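Local coordinates for protein L-lactate dehydrogenase (Trichomonas vaginalis, PDB 4UUL) that interconverts pyruvate and L-lactate with NAD(H) in its natural form and belongs to the malate dehydrogenase type 2 family, at residues B[78-83]-B[117-122]; B[161-166]-B[178-183]; B[168-173]-B[197-202]. The protein carries 1 engineered substitution. All coordinates share one frame; numbering follows the deposited sequence. Where two conformers were deposited one is given.

Contact 1 lies in the NAD-binding domain, on the other side of the chain's centre from contacts 2 and 3, about 33 Å and 42 Å away between centres. It is a surface contact, made largely of backbone hydrogen bonds and a hydrated salt bridge. Contacts 2 and 3 are partly buried and only about 12 Å apart, centre to centre. Both involve helix 156-170 and one antiparallel sheet, where strands 177-183 and 198-201 are neighbours and a probable hydrogen bond joins H178 N to T198 O (2.9 Å). Each sets an aliphatic side chain over an aromatic face, but contact 2 finishes in a tyrosine hydroxyl and contact 3 in a lysine at the helix end.

Contact 1: residues B[78-83]-B[117-122]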
loop_
_atom_site.group_PDB
_atom_site.type_symbol
_atom_site.label_atom_id
_atom_site.label_comp_id
_atom_site.label_asym_id
_atom_site.label_seq_id
_atom_site.Cartn_x
_atom_site.Cartn_y
_atom_site.Cartn_z
ATOM N N LYS B 78 17.360 15.950 8.652
ATOM C CA LYS B 78 17.966 17.077 7.944
ATOM C C LYS B 78 17.109 17.577 6.781
ATOM O O LYS B 78 16.864 16.870 5.809
ATOM C CB LYS B 78 19.377 16.752 7.475
ATOM C CG LYS B 78 20.070 17.949 6.883
ATOM C CD LYS B 78 21.535 17.636 6.594
ATOM C CE LYS B 78 22.247 18.823 5.944
ATOM N NZ LYS B 78 23.714 18.584 5.728
ATOM N N ASP B 79 16.656 18.807 6.904
ATOM C CA ASP B 79 15.960 19.547 5.861
ATOM C C ASP B 79 14.682 18.850 5.400
ATOM O O ASP B 79 14.255 19.035 4.244
ATOM C CB ASP B 79 16.890 19.868 4.683
ATOM C CG ASP B 79 18.076 20.745 5.085
ATOM O OD1 ASP B 79 17.934 21.552 6.016
ATOM O OD2 ASP B 79 19.137 20.641 4.462
ATOM N N ILE B 80 14.014 18.141 6.300
ATOM C CA ILE B 80 12.749 17.518 5.941
ATOM C C ILE B 80 11.610 18.521 5.798
ATOM O O ILE B 80 11.561 19.515 6.522
ATOM C CB ILE B 80 12.385 16.338 6.862
ATOM C CG1 ILE B 80 12.212 16.800 8.318
ATOM C CG2 ILE B 80 13.436 15.233 6.712
ATOM C CD1 ILE B 80 11.569 15.755 9.174
ATOM N N ASP B 81 10.671 18.214 4.900
ATOM C CA ASP B 81 9.434 18.967 4.670
ATOM C C ASP B 81 8.238 18.437 5.490
ATOM O O ASP B 81 7.351 19.175 5.864
ATOM C CB ASP B 81 9.061 18.899 3.195
ATOM C CG ASP B 81 10.073 19.626 2.329
ATOM O OD1 ASP B 81 10.090 20.867 2.352
ATOM O OD2 ASP B 81 10.840 18.951 1.649
ATOM N N CYS B 82 8.219 17.142 5.730
ATOM C CA CYS B 82 7.183 16.555 6.583
ATOM C C CYS B 82 7.693 15.267 7.262
ATOM O O CYS B 82 8.715 14.704 6.841
ATOM C CB CYS B 82 5.833 16.359 5.873
ATOM S SG CYS B 82 5.843 15.074 4.620
ATOM N N ALA B 83 6.996 14.839 8.316
ATOM C CA ALA B 83 7.390 13.695 9.060
ATOM C C ALA B 83 6.189 12.928 9.520
ATOM O O ALA B 83 5.190 13.476 9.997
ATOM C CB ALA B 83 8.187 14.123 10.308
ATOM N N LYS B 117 16.342 21.226 15.549
ATOM C CA LYS B 117 17.731 21.399 15.135
ATOM C C LYS B 117 17.890 21.283 13.621
ATOM O O LYS B 117 18.635 22.040 13.030
ATOM C CB LYS B 117 18.598 20.349 15.829
ATOM C CG LYS B 117 20.097 20.484 15.705
ATOM C CD LYS B 117 20.768 19.652 16.785
ATOM C CE LYS B 117 22.290 19.724 16.683
ATOM N NZ LYS B 117 22.812 21.117 16.825
ATOM N N TRP B 118 17.215 20.317 13.004
ATOM C CA TRP B 118 17.542 19.917 11.649
ATOM C C TRP B 118 16.459 20.045 10.585
ATOM O O TRP B 118 16.767 20.132 9.387
ATOM C CB TRP B 118 18.071 18.493 11.705
ATOM C CG TRP B 118 19.352 18.370 12.393
ATOM C CD1 TRP B 118 20.508 19.101 12.163
ATOM C CD2 TRP B 118 19.674 17.428 13.407
ATOM N NE1 TRP B 118 21.484 18.668 12.988
ATOM C CE2 TRP B 118 21.012 17.646 13.764
ATOM C CE3 TRP B 118 18.962 16.423 14.053
ATOM C CZ2 TRP B 118 21.658 16.890 14.734
ATOM C CZ3 TRP B 118 19.607 15.661 15.010
ATOM C CH2 TRP B 118 20.938 15.905 15.346
ATOM N N ALA B 119 15.192 19.966 10.968
ATOM C CA ALA B 119 14.125 19.996 9.969
ATOM C C ALA B 119 13.972 21.409 9.400
ATOM O O ALA B 119 14.390 22.396 9.994
ATOM C CB ALA B 119 12.811 19.493 10.569
ATOM N N LYS B 120 13.326 21.531 8.242
ATOM C CA LYS B 120 12.961 22.875 7.768
ATOM C C LYS B 120 11.994 23.539 8.745
ATOM O O LYS B 120 11.194 22.864 9.390
ATOM C CB LYS B 120 12.286 22.809 6.408
ATOM C CG LYS B 120 13.173 22.312 5.286
ATOM C CD LYS B 120 12.464 22.541 3.955
ATOM C CE LYS B 120 13.184 21.947 2.766
ATOM N NZ LYS B 120 12.422 22.285 1.553
ATOM N N PRO B 121 12.028 24.879 8.812
ATOM C CA PRO B 121 11.089 25.558 9.714
ATOM C C PRO B 121 9.638 25.348 9.321
ATOM O O PRO B 121 8.751 25.600 10.121
ATOM C CB PRO B 121 11.474 27.047 9.584
ATOM C CG PRO B 121 12.828 27.060 9.087
ATOM C CD PRO B 121 13.038 25.819 8.290
ATOM N N SER B 122 9.413 24.929 8.079
ATOM C CA SER B 122 8.084 24.683 7.538
ATOM C C SER B 122 7.609 23.257 7.724
ATOM O O SER B 122 6.522 22.890 7.282
ATOM C CB SER B 122 8.053 25.037 6.067
ATOM O OG SER B 122 9.142 24.416 5.404
HETATM O O HOH W 1 6.102 21.151 4.353
HETATM O O HOH W 2 8.498 22.462 3.771
HETATM O O HOH W 3 12.800 19.826 0.003
#
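K78 meets W118 through backbone atoms: its CA makes a CA-H...O contact with W118 O at 3.6 Å. D79 uses the same oxygen, D79 N donating to W118 O over 2.8 Å in a nearly straight bond (171° at the hydrogen). Since K78 is the first residue beyond helix 73-77 and W118 ends helix 97-118, these two interactions tie one helix exit to the other. The CA-CB bond of I80 points away, yet chi1 at 62° places CG1 between backbone N and carbonyl carbon, and I80 CG1 meets A119 CB at 3.6 Å. The backbone of I80 also takes part, I80 O accepting from K120 N at 3.2 Å. D81 closes the series with a salt bridge, K120 NZ to D81 OD1 at 2.8 Å, met on the syn side and 18° out of the carboxylate plane. To reach it, the extended K120 chain passes D79 O, with K120 CE 3.4 Å from that oxygen. Water 3 links D81 OD2 to K120 NZ, and water 2 joins D81 OD1 to S122 OG, so the ion pair is partly hydrated. D81 OD2 also accepts a hydrogen bond from H6 N of strand 5-10, while the W118 side chain touches P73, K74 and F77 of helix 73-77. The contact joins the loop before strand 82-85 to the end of helix 97-118 and its following loop, within one Rossmann-fold beta-alpha-beta unit.

Contact 2: residues B[161-166]-B[178-183]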
loop_
_atom_site.group_PDB
_atom_site.type_symbol
_atom_site.label_atom_id
_atom_site.label_comp_id
_atom_site.label_asym_id
_atom_site.label_seq_id
_atom_site.Cartn_x
_atom_site.Cartn_y
_atom_site.Cartn_z
ATOM N N ARG B 161 -13.178 4.593 10.941
ATOM C CA ARG B 161 -13.881 3.491 11.566
ATOM C C ARG B 161 -15.324 3.861 11.844
ATOM O O ARG B 161 -16.251 3.056 11.651
ATOM C CB ARG B 161 -13.233 3.048 12.865
ATOM C CG ARG B 161 -11.973 2.286 12.672
ATOM C CD ARG B 161 -11.238 2.065 13.945
ATOM N NE ARG B 161 -10.102 1.177 13.790
ATOM C CZ ARG B 161 -9.094 1.093 14.628
ATOM N NH1 ARG B 161 -9.029 1.941 15.679
ATOM N NH2 ARG B 161 -8.155 0.227 14.360
ATOM N N ALA B 162 -15.519 5.061 12.391
ATOM C CA ALA B 162 -16.856 5.498 12.766
ATOM C C ALA B 162 -17.755 5.681 11.566
ATOM O O ALA B 162 -18.931 5.290 11.589
ATOM C CB ALA B 162 -16.768 6.793 13.559
ATOM N N TYR B 163 -17.202 6.221 10.477
ATOM C CA TYR B 163 -18.008 6.361 9.269
ATOM C C TYR B 163 -18.476 5.020 8.719
ATOM O O TYR B 163 -19.643 4.881 8.346
ATOM C CB TYR B 163 -17.242 7.124 8.167
ATOM C CG TYR B 163 -17.514 8.618 8.139
ATOM C CD1 TYR B 163 -18.552 9.153 7.393
ATOM C CD2 TYR B 163 -16.726 9.509 8.869
ATOM C CE1 TYR B 163 -18.792 10.513 7.386
ATOM C CE2 TYR B 163 -16.943 10.874 8.870
ATOM C CZ TYR B 163 -17.990 11.371 8.104
ATOM O OH TYR B 163 -18.250 12.720 8.078
ATOM N N TYR B 164 -17.583 4.059 8.655
ATOM C CA TYR B 164 -18.011 2.789 8.100
ATOM C C TYR B 164 -19.072 2.141 8.989
ATOM O O TYR B 164 -20.076 1.614 8.504
ATOM C CB TYR B 164 -16.804 1.892 7.910
ATOM C CG TYR B 164 -17.186 0.752 6.949
ATOM C CD1 TYR B 164 -17.781 -0.398 7.431
ATOM C CD2 TYR B 164 -16.959 0.858 5.544
ATOM C CE1 TYR B 164 -18.157 -1.449 6.606
ATOM C CE2 TYR B 164 -17.333 -0.189 4.678
ATOM C CZ TYR B 164 -17.927 -1.320 5.206
ATOM O OH TYR B 164 -18.259 -2.318 4.356
ATOM N N GLU B 165 -18.904 2.230 10.305
ATOM C CA GLU B 165 -19.840 1.603 11.201
ATOM C C GLU B 165 -21.214 2.234 11.047
ATOM O O GLU B 165 -22.215 1.551 10.988
ATOM C CB GLU B 165 -19.324 1.711 12.638
ATOM C CG GLU B 165 -20.301 1.437 13.717
ATOM C CD GLU B 165 -20.858 -0.003 13.685
ATOM O OE1 GLU B 165 -20.223 -0.901 13.078
ATOM O OE2 GLU B 165 -21.946 -0.235 14.266
ATOM N N VAL B 166 -21.271 3.558 11.022
ATOM C CA VAL B 166 -22.553 4.229 10.961
ATOM C C VAL B 166 -23.210 4.026 9.619
ATOM O O VAL B 166 -24.406 3.764 9.552
ATOM C CB VAL B 166 -22.403 5.733 11.289
ATOM C CG1 VAL B 166 -23.707 6.466 10.989
ATOM C CG2 VAL B 166 -21.976 5.886 12.751
ATOM N N HIS B 178 -22.448 12.344 6.909
ATOM C CA HIS B 178 -21.757 13.620 7.009
ATOM C C HIS B 178 -21.578 14.026 8.456
ATOM O O HIS B 178 -22.458 13.807 9.271
ATOM C CB HIS B 178 -22.589 14.702 6.301
ATOM C CG HIS B 178 -22.899 14.363 4.886
ATOM N ND1 HIS B 178 -22.023 14.603 3.848
ATOM C CD2 HIS B 178 -23.978 13.763 4.341
ATOM C CE1 HIS B 178 -22.565 14.175 2.715
ATOM N NE2 HIS B 178 -23.751 13.660 2.991
ATOM N N ASP B 179 -20.450 14.653 8.727
ATOM C CA ASP B 179 -20.212 15.375 9.984
ATOM C C ASP B 179 -20.146 14.498 11.216
ATOM O O ASP B 179 -20.510 14.938 12.311
ATOM C CB ASP B 179 -21.221 16.511 10.165
ATOM C CG ASP B 179 -21.100 17.551 9.098
ATOM O OD1 ASP B 179 -19.984 17.799 8.598
ATOM O OD2 ASP B 179 -22.143 18.117 8.733
ATOM N N ILE B 180 -19.612 13.296 11.083
ATOM C CA ILE B 180 -19.124 12.528 12.239
ATOM C C ILE B 180 -17.784 13.113 12.686
ATOM O O ILE B 180 -16.941 13.416 11.855
ATOM C CB ILE B 180 -18.969 11.038 11.892
ATOM C CG1 ILE B 180 -20.334 10.437 11.572
ATOM C CG2 ILE B 180 -18.250 10.301 13.015
ATOM C CD1 ILE B 180 -20.251 8.988 11.115
ATOM N N ILE B 181 -17.591 13.278 14.003
ATOM C CA ILE B 181 -16.372 13.896 14.492
ATOM C C ILE B 181 -15.808 13.068 15.636
ATOM O O ILE B 181 -16.563 12.580 16.479
ATOM C CB ILE B 181 -16.661 15.309 15.043
ATOM C CG1 ILE B 181 -17.406 16.155 14.007
ATOM C CG2 ILE B 181 -15.368 15.972 15.535
ATOM C CD1 ILE B 181 -18.016 17.388 14.622
ATOM N N VAL B 182 -14.478 12.961 15.683
ATOM C CA VAL B 182 -13.807 12.368 16.828
ATOM C C VAL B 182 -13.082 13.505 17.548
ATOM O O VAL B 182 -12.268 14.195 16.940
ATOM C CB VAL B 182 -12.807 11.283 16.365
ATOM C CG1 VAL B 182 -11.981 10.919 17.478
ATOM C CG2 VAL B 182 -13.586 10.125 15.793
ATOM N N TRP B 183 -13.457 13.758 18.802
ATOM C CA TRP B 183 -12.896 14.884 19.535
ATOM C C TRP B 183 -11.962 14.406 20.664
ATOM O O TRP B 183 -12.208 13.355 21.271
ATOM C CB TRP B 183 -13.985 15.715 20.238
ATOM C CG TRP B 183 -15.140 16.253 19.473
ATOM C CD1 TRP B 183 -16.249 15.573 19.067
ATOM C CD2 TRP B 183 -15.369 17.627 19.144
ATOM N NE1 TRP B 183 -17.155 16.440 18.501
ATOM C CE2 TRP B 183 -16.641 17.713 18.542
ATOM C CE3 TRP B 183 -14.611 18.798 19.297
ATOM C CZ2 TRP B 183 -17.179 18.918 18.118
ATOM C CZ3 TRP B 183 -15.180 20.008 18.920
ATOM C CH2 TRP B 183 -16.433 20.047 18.325
HETATM O O HOH W 4 -16.654 14.399 9.262
#
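I180 lies over one face of the Y163 ring, the two side chains sliding past each other in opposite directions. I180 CD1 stands 4.0 Å from the centroid of the Y163 ring and 9° off its normal, which defines a CH-pi contact over the centre. Nearer the phenol end, I180 CB packs 3.6 Å from Y163 CE2. A chi2 of 176° holds CD1 anti to CA, and that methyl also meets V166 tip to tip, with I180 CD1 3.9 Å from V166 CB. The other branch goes to the preceding turn of the helix: I180 CG2 is 3.8 Å from A162 CB. I180 is thus set among three helix residues, and F221 of helix 214-236 packs on A162 and V166. At the far end of the ring, I180 N donates a weak, bent hydrogen bond to Y163 OH (3.3 Å, 147° at the hydrogen). Water 4 lies at the ring edge, in its plane; it accepts from Y163 OH at 2.6 Å and donates to I180 O at 2.8 Å. Within the alpha/beta C-terminal domain of the lactate/malate dehydrogenase family, this joins helix 156-170 to strand 177-183 beside D179, of positive phi, in the strand's short break. The chemistry implies a division of labour: the aliphatic and aromatic groups pack by dispersion and CH-pi contact, while one hydroxyl, acting as donor and weak acceptor, serves I180 N and, through water, I180 O.

Contact 3: residues B[168-173]-B[197-202]; sequences SKLGVD and ATFTKE
L170 presses both its methyls against one face of the F199 ring, and this pair accounts for much of the area buried here. L170 CD1 sits over the inner end of the ring, 3.7 Å from F199 CG, while L170 CD2 lies toward the outer end, 3.9 Å from F199 CZ. The CD2 methyl qualifies as a CH-pi donor: L170 CD2 is 4.0 Å from the F199 centroid and 14° off the ring normal. On F199 a chi1 of 73° puts CG between backbone N and carbonyl carbon, and the ring crosses L170 obliquely. V172, the third large contributor, comes from a different direction. Its CG1 approaches the ring edge near the ring plane, with V172 CG1 4.3 Å from F199 CD2, and the same methyl packs closely on the lysine stem, V172 CG1 to K201 CG being 3.5 Å. That stem, extended beyond CG, carries the ammonium to the helix end, where K201 NZ donates to L170 O over 2.8 Å, tilted 28° from the carbonyl plane. A positive charge at a carbonyl of the helix C-terminal end is probably favourable electrostatically. Elsewhere in the chain, V208 and V211 of helix 208-211 touch F199, and V177 of strand 177-183 touches V172. G171 leaves the helix with positive phi, and two bonds back into the last turn make its exit a Schellman motif. The Schellman end of helix 156-170 thus lies against strand 198-201 of the four-stranded antiparallel sheet, within the alpha/beta C-terminal domain of the lactate/malate dehydrogenase family.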
loop_
_atom_site.group_PDB
_atom_site.type_symbol
_atom_site.label_atom_id
_atom_site.label_comp_id
_atom_site.label_asym_id
_atom_site.label_seq_id
_atom_site.Cartn_x
_atom_site.Cartn_y
_atom_site.Cartn_z
ATOM N N SER B 168 -22.847 1.500 7.667
ATOM C CA SER B 168 -23.349 0.134 7.614
ATOM C C SER B 168 -24.626 0.006 8.438
ATOM O O SER B 168 -25.556 -0.655 8.020
ATOM C CB SER B 168 -22.287 -0.904 8.018
ATOM O OG SER B 168 -21.894 -0.834 9.379
ATOM N N LYS B 169 -24.681 0.662 9.591
ATOM C CA LYS B 169 -25.829 0.563 10.469
ATOM C C LYS B 169 -27.071 1.137 9.781
ATOM O O LYS B 169 -28.166 0.583 9.883
ATOM C CB LYS B 169 -25.537 1.283 11.796
ATOM C CG LYS B 169 -26.704 1.261 12.805
ATOM C CD LYS B 169 -26.874 -0.110 13.427
ATOM C CE LYS B 169 -28.013 -0.099 14.419
ATOM N NZ LYS B 169 -28.114 -1.387 15.147
ATOM N N LEU B 170 -26.865 2.210 9.023
ATOM C CA LEU B 170 -27.948 2.891 8.322
ATOM C C LEU B 170 -28.262 2.341 6.924
ATOM O O LEU B 170 -29.227 2.767 6.307
ATOM C CB LEU B 170 -27.570 4.364 8.180
ATOM C CG LEU B 170 -27.456 5.185 9.481
ATOM C CD1 LEU B 170 -26.692 6.468 9.187
ATOM C CD2 LEU B 170 -28.819 5.493 10.086
ATOM N N GLY B 171 -27.424 1.449 6.415
ATOM C CA GLY B 171 -27.604 0.878 5.092
ATOM C C GLY B 171 -27.424 1.893 3.974
ATOM O O GLY B 171 -28.154 1.897 2.985
ATOM N N VAL B 172 -26.428 2.754 4.122
ATOM C CA VAL B 172 -26.052 3.717 3.085
ATOM C C VAL B 172 -24.551 3.587 2.837
ATOM O O VAL B 172 -23.875 2.883 3.573
ATOM C CB VAL B 172 -26.453 5.166 3.463
ATOM C CG1 VAL B 172 -27.987 5.260 3.661
ATOM C CG2 VAL B 172 -25.687 5.674 4.702
ATOM N N ASP B 173 -24.064 4.278 1.802
ATOM C CA ASP B 173 -22.639 4.387 1.501
ATOM C C ASP B 173 -22.000 5.398 2.430
ATOM O O ASP B 173 -22.671 6.302 2.946
ATOM C CB ASP B 173 -22.440 4.897 0.075
ATOM C CG ASP B 173 -22.750 3.853 -0.973
ATOM O OD1 ASP B 173 -23.249 2.761 -0.626
ATOM O OD2 ASP B 173 -22.478 4.146 -2.149
ATOM N N ALA B 197 -24.219 14.572 13.156
ATOM C CA ALA B 197 -24.151 13.839 11.904
ATOM C C ALA B 197 -25.492 13.751 11.184
ATOM O O ALA B 197 -26.567 13.617 11.801
ATOM C CB ALA B 197 -23.624 12.450 12.155
ATOM N N THR B 198 -25.407 13.815 9.867
ATOM C CA THR B 198 -26.573 13.641 9.019
ATOM C C THR B 198 -26.294 12.553 7.992
ATOM O O THR B 198 -25.154 12.142 7.789
ATOM C CB THR B 198 -26.960 14.924 8.266
ATOM O OG1 THR B 198 -25.817 15.461 7.580
ATOM C CG2 THR B 198 -27.532 15.973 9.235
ATOM N N PHE B 199 -27.369 12.026 7.399
ATOM C CA PHE B 199 -27.218 11.048 6.342
ATOM C C PHE B 199 -28.355 11.225 5.349
ATOM O O PHE B 199 -29.437 11.688 5.696
ATOM C CB PHE B 199 -27.183 9.631 6.901
ATOM C CG PHE B 199 -28.506 9.105 7.392
ATOM C CD1 PHE B 199 -29.070 9.537 8.582
ATOM C CD2 PHE B 199 -29.199 8.177 6.630
ATOM C CE1 PHE B 199 -30.299 9.063 8.988
ATOM C CE2 PHE B 199 -30.430 7.703 7.043
ATOM C CZ PHE B 199 -30.958 8.130 8.236
ATOM N N THR B 200 -28.086 10.818 4.114
ATOM C CA THR B 200 -29.036 10.901 3.031
ATOM C C THR B 200 -29.359 9.480 2.620
ATOM O O THR B 200 -28.478 8.691 2.292
ATOM C CB THR B 200 -28.422 11.625 1.814
ATOM O OG1 THR B 200 -28.002 12.941 2.197
ATOM C CG2 THR B 200 -29.420 11.698 0.661
ATOM N N LYS B 201 -30.643 9.168 2.567
ATOM C CA LYS B 201 -31.095 7.859 2.146
ATOM C C LYS B 201 -32.360 8.106 1.355
ATOM O O LYS B 201 -33.325 8.703 1.851
ATOM C CB LYS B 201 -31.370 6.966 3.353
ATOM C CG LYS B 201 -31.464 5.503 3.022
ATOM C CD LYS B 201 -31.710 4.641 4.273
ATOM C CE LYS B 201 -31.582 3.160 3.926
ATOM N NZ LYS B 201 -31.723 2.256 5.107
ATOM N N GLU B 202 -32.346 7.669 0.099
ATOM C CA GLU B 202 -33.514 7.773 -0.746
ATOM C C GLU B 202 -34.017 9.210 -0.809
ATOM O O GLU B 202 -35.210 9.461 -0.788
ATOM C CB GLU B 202 -34.601 6.785 -0.275
ATOM C CG GLU B 202 -34.126 5.335 -0.458
ATOM C CD GLU B 202 -34.854 4.332 0.384
ATOM O OE1 GLU B 202 -36.087 4.492 0.562
ATOM O OE2 GLU B 202 -34.208 3.341 0.820
#